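Local coordinates for protein glycerol dehydratase (PDB 1R9D) that probably acts as a lyase of the glycyl-radical, pyruvate formate-lyase-like family, dehydrating glycerol without the help of vitamin B12, at residues Ile769-Asp772 against Lys773-Asn777; Asn737-Lys741 against Lys742-Ala746. All blocks are in the same frame, centred on the assembly; numbering follows the deposited sequence.

Contact 1: Ile769-Asp772 against Lys773-Asn777; sequences ISLD and KSIQN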
# COMPACT_ATOMS: atom_id res chain seq x y z
N ILE A 769 36.19 -21.24 17.58
CA ILE A 769 35.53 -22.55 17.62
C ILE A 769 34.06 -22.55 17.21
O ILE A 769 33.44 -23.61 17.11
CB ILE A 769 35.66 -23.23 19.01
CG1 ILE A 769 34.92 -22.42 20.08
CG2 ILE A 769 37.13 -23.37 19.38
CD1 ILE A 769 34.85 -23.11 21.43
N SER A 770 33.48 -21.37 16.98
CA SER A 770 32.08 -21.30 16.58
C SER A 770 31.96 -21.31 15.06
O SER A 770 30.87 -21.46 14.51
CB SER A 770 31.41 -20.02 17.13
OG SER A 770 31.85 -18.86 16.44
N LEU A 771 33.10 -21.16 14.39
CA LEU A 771 33.15 -21.13 12.93
C LEU A 771 33.22 -22.50 12.28
O LEU A 771 33.85 -23.41 12.81
CB LEU A 771 34.38 -20.33 12.47
CG LEU A 771 34.46 -18.86 12.85
CD1 LEU A 771 35.86 -18.33 12.51
CD2 LEU A 771 33.40 -18.08 12.09
N ASP A 772 32.58 -22.64 11.12
CA ASP A 772 32.61 -23.89 10.38
C ASP A 772 34.06 -24.12 9.97
O ASP A 772 34.80 -23.16 9.74
CB ASP A 772 31.71 -23.79 9.15
CG ASP A 772 31.66 -25.07 8.34
OD1 ASP A 772 32.49 -25.24 7.43
OD2 ASP A 772 30.78 -25.92 8.64
N LYS A 773 34.48 -25.38 9.88
CA LYS A 773 35.87 -25.68 9.51
C LYS A 773 36.31 -25.05 8.19
O LYS A 773 37.48 -24.68 8.04
CB LYS A 773 36.08 -27.19 9.44
CG LYS A 773 37.54 -27.58 9.21
CD LYS A 773 37.70 -29.08 9.02
CE LYS A 773 39.16 -29.43 8.72
NZ LYS A 773 39.34 -30.90 8.52
N SER A 774 35.39 -24.93 7.25
CA SER A 774 35.71 -24.35 5.95
C SER A 774 36.20 -22.91 6.09
O SER A 774 37.09 -22.47 5.36
CB SER A 774 34.49 -24.40 5.02
OG SER A 774 33.42 -23.63 5.54
N ILE A 775 35.61 -22.18 7.03
CA ILE A 775 35.98 -20.79 7.27
C ILE A 775 37.25 -20.75 8.11
O ILE A 775 38.11 -19.89 7.91
CB ILE A 775 34.83 -20.04 7.98
CG1 ILE A 775 33.60 -20.03 7.06
CG2 ILE A 775 35.25 -18.61 8.33
CD1 ILE A 775 32.32 -19.57 7.74
N GLN A 776 37.37 -21.68 9.06
CA GLN A 776 38.56 -21.73 9.89
C GLN A 776 39.78 -21.96 9.00
O GLN A 776 40.81 -21.30 9.15
CB GLN A 776 38.49 -22.88 10.90
CG GLN A 776 37.39 -22.78 11.94
CD GLN A 776 37.47 -23.91 12.94
OE1 GLN A 776 37.86 -25.02 12.60
NE2 GLN A 776 37.10 -23.63 14.19
N ASN A 777 39.65 -22.90 8.06
CA ASN A 777 40.74 -23.22 7.15
C ASN A 777 41.09 -22.08 6.21
O ASN A 777 42.25 -21.90 5.86
CB ASN A 777 40.41 -24.48 6.34
CG ASN A 777 40.39 -25.73 7.19
OD1 ASN A 777 40.98 -25.77 8.27
ND2 ASN A 777 39.72 -26.77 6.70
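The carboxylate of Asp772 is gripped at one oxygen from both faces of its plane: the hydroxyl of Ser774 reaches OD1 from one face and the amide of the same residue from the other. Both donors come in on the anti side and stand about 30° out of the plane. Ser774 OG lies 2.7 Å from Asp772 OD1, and Ser774 N lies 2.9 Å from Asp772 OD1. CG of Asp772 sits anti to its own backbone N (chi1 -178°), which turns the acid forward over the first turn of helix 773-781. The second flat group is the amide of Gln776: its NE2 passes 3.9 Å from Ile769 CA as it donates to the carbonyl of Phe768, while OE1 accepts from Gln748. The methylene CG of Gln776 lies 3.9 Å from Leu771 CB. In the backbone, Asp772 O takes the amides of Gln776, in the carbonyl plane, and of Ile775, well above it. Leu771 CD2 also meets Ile775 CG2 at 4.2 Å, a loose apolar contact. Asp772 is thus the N-cap of the helix, and its negative charge, set at the positive end of the helix dipole and held by two donors, would probably be stabilised there.

Contact 2: Asn737-Lys741 against Lys742-Ala746; sequences NVIDK and KILLA
Polar contacts centre on Asp740, whose OD1 accepts the amide of Lys742 at 2.9 Å, from the anti side and 25° out of the carboxylate plane. Because chi1 is near -166°, CG lies opposite the backbone N and the acid is carried forward to that amide. The aliphatic part of Lys742 crosses the carboxylate at an angle, its CB 3.3 Å from Asp740 OD1, yet NZ stays 5.1 Å from that oxygen, so the opposite charges are near without touching.

Backbone bonds carry the turn onward. Ile743 N donates to Asp740 O at 2.9 Å, from above the carbonyl plane, and Lys741 O takes the amide of Leu745 at a moderately bent N-H...O angle of 158°, with a weak second bond from Leu744 N.

The apolar contacts run from Ile739 to Leu744 and Ile743. Ile739 reaches forward with CD1, which lies only 3.4 Å from Leu744 CD2, tighter than usual van der Waals contact, while its CG2 rests 3.9 Å from Leu744 CD1. Ile743 CD1 packs against Asp740 CB at 3.8 Å. Beyond the segments, Ile780 of helix 773-781 touches Lys741, Leu744 and Leu745.

With a side-chain cap at Asp740 and Ile739, before the cap, touching Leu744 in the first turns, the arrangement is that of an N-capped helix start, here where the chain leaves strand 733-738 of a mixed sheet and enters helix 741-749.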
# COMPACT_ATOMS: atom_id res chain seq x y z
N ASN A 737 45.12 -9.46 11.74
CA ASN A 737 45.08 -10.63 12.60
C ASN A 737 46.54 -10.73 13.04
O ASN A 737 47.46 -10.50 12.24
CB ASN A 737 44.71 -11.89 11.82
CG ASN A 737 43.30 -12.38 12.12
OD1 ASN A 737 42.84 -12.35 13.27
ND2 ASN A 737 42.61 -12.85 11.09
N VAL A 738 46.76 -11.01 14.32
CA VAL A 738 48.11 -11.16 14.85
C VAL A 738 48.03 -12.35 15.78
O VAL A 738 47.77 -12.20 16.98
CB VAL A 738 48.55 -9.92 15.66
CG1 VAL A 738 49.98 -10.09 16.15
CG2 VAL A 738 48.45 -8.67 14.80
N ILE A 739 48.23 -13.54 15.24
CA ILE A 739 48.14 -14.75 16.04
C ILE A 739 49.10 -15.84 15.58
O ILE A 739 49.54 -15.87 14.42
CB ILE A 739 46.70 -15.31 16.00
CG1 ILE A 739 46.54 -16.41 17.05
CG2 ILE A 739 46.38 -15.84 14.61
CD1 ILE A 739 45.13 -16.93 17.17
N ASP A 740 49.42 -16.73 16.51
CA ASP A 740 50.32 -17.85 16.26
C ASP A 740 49.51 -18.93 15.54
O ASP A 740 48.51 -19.41 16.06
CB ASP A 740 50.83 -18.40 17.59
CG ASP A 740 52.00 -19.33 17.42
OD1 ASP A 740 51.96 -20.18 16.49
OD2 ASP A 740 52.96 -19.23 18.22
N LYS A 741 49.96 -19.31 14.35
CA LYS A 741 49.27 -20.33 13.56
C LYS A 741 49.08 -21.64 14.33
O LYS A 741 48.10 -22.35 14.12
CB LYS A 741 50.04 -20.61 12.27
CG LYS A 741 49.40 -21.68 11.39
CD LYS A 741 50.21 -21.91 10.13
CE LYS A 741 49.53 -22.92 9.22
NZ LYS A 741 50.27 -23.07 7.94
N LYS A 742 50.02 -21.96 15.21
CA LYS A 742 49.94 -23.19 15.99
C LYS A 742 48.71 -23.18 16.90
O LYS A 742 48.11 -24.23 17.16
CB LYS A 742 51.21 -23.36 16.83
CG LYS A 742 52.44 -23.63 15.98
CD LYS A 742 53.72 -23.46 16.76
CE LYS A 742 54.92 -23.52 15.82
NZ LYS A 742 56.18 -23.08 16.48
N ILE A 743 48.34 -22.00 17.38
CA ILE A 743 47.18 -21.87 18.26
C ILE A 743 45.88 -22.16 17.52
O ILE A 743 44.97 -22.78 18.07
CB ILE A 743 47.12 -20.46 18.88
CG1 ILE A 743 48.32 -20.26 19.81
CG2 ILE A 743 45.82 -20.28 19.66
CD1 ILE A 743 48.40 -18.89 20.45
N LEU A 744 45.79 -21.72 16.27
CA LEU A 744 44.59 -21.97 15.49
C LEU A 744 44.45 -23.46 15.18
O LEU A 744 43.34 -24.01 15.21
CB LEU A 744 44.63 -21.16 14.18
CG LEU A 744 44.74 -19.65 14.37
CD1 LEU A 744 44.82 -18.97 13.00
CD2 LEU A 744 43.56 -19.13 15.15
N LEU A 745 45.57 -24.11 14.91
CA LEU A 745 45.54 -25.54 14.61
C LEU A 745 45.18 -26.34 15.85
O LEU A 745 44.48 -27.35 15.77
CB LEU A 745 46.90 -25.99 14.06
CG LEU A 745 47.29 -25.43 12.69
CD1 LEU A 745 48.67 -25.95 12.29
CD2 LEU A 745 46.26 -25.83 11.65
N ALA A 746 45.67 -25.89 17.00
CA ALA A 746 45.39 -26.56 18.27
C ALA A 746 43.91 -26.44 18.62
O ALA A 746 43.32 -27.35 19.20
CB ALA A 746 46.25 -25.96 19.37

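How the contacts relate
Contact 2 comes first along the chain and contact 1 follows, with strands 758-760 and 765-767 between them. Their centres lie 13 Å apart, and their nearest atoms stay about 6 Å from each other, so the two do not touch. They are joined through the helices they begin: helices 741-749 and 773-781 pack on each other, and Gln748 of the first is also hydrogen-bonded to Asn777 of the second. The two capped starts thus belong to neighbouring helices near the C-terminal end of the chain, on either side in sequence of Gly763, the residue predicted to carry the radical; the radical itself is not present in this structure.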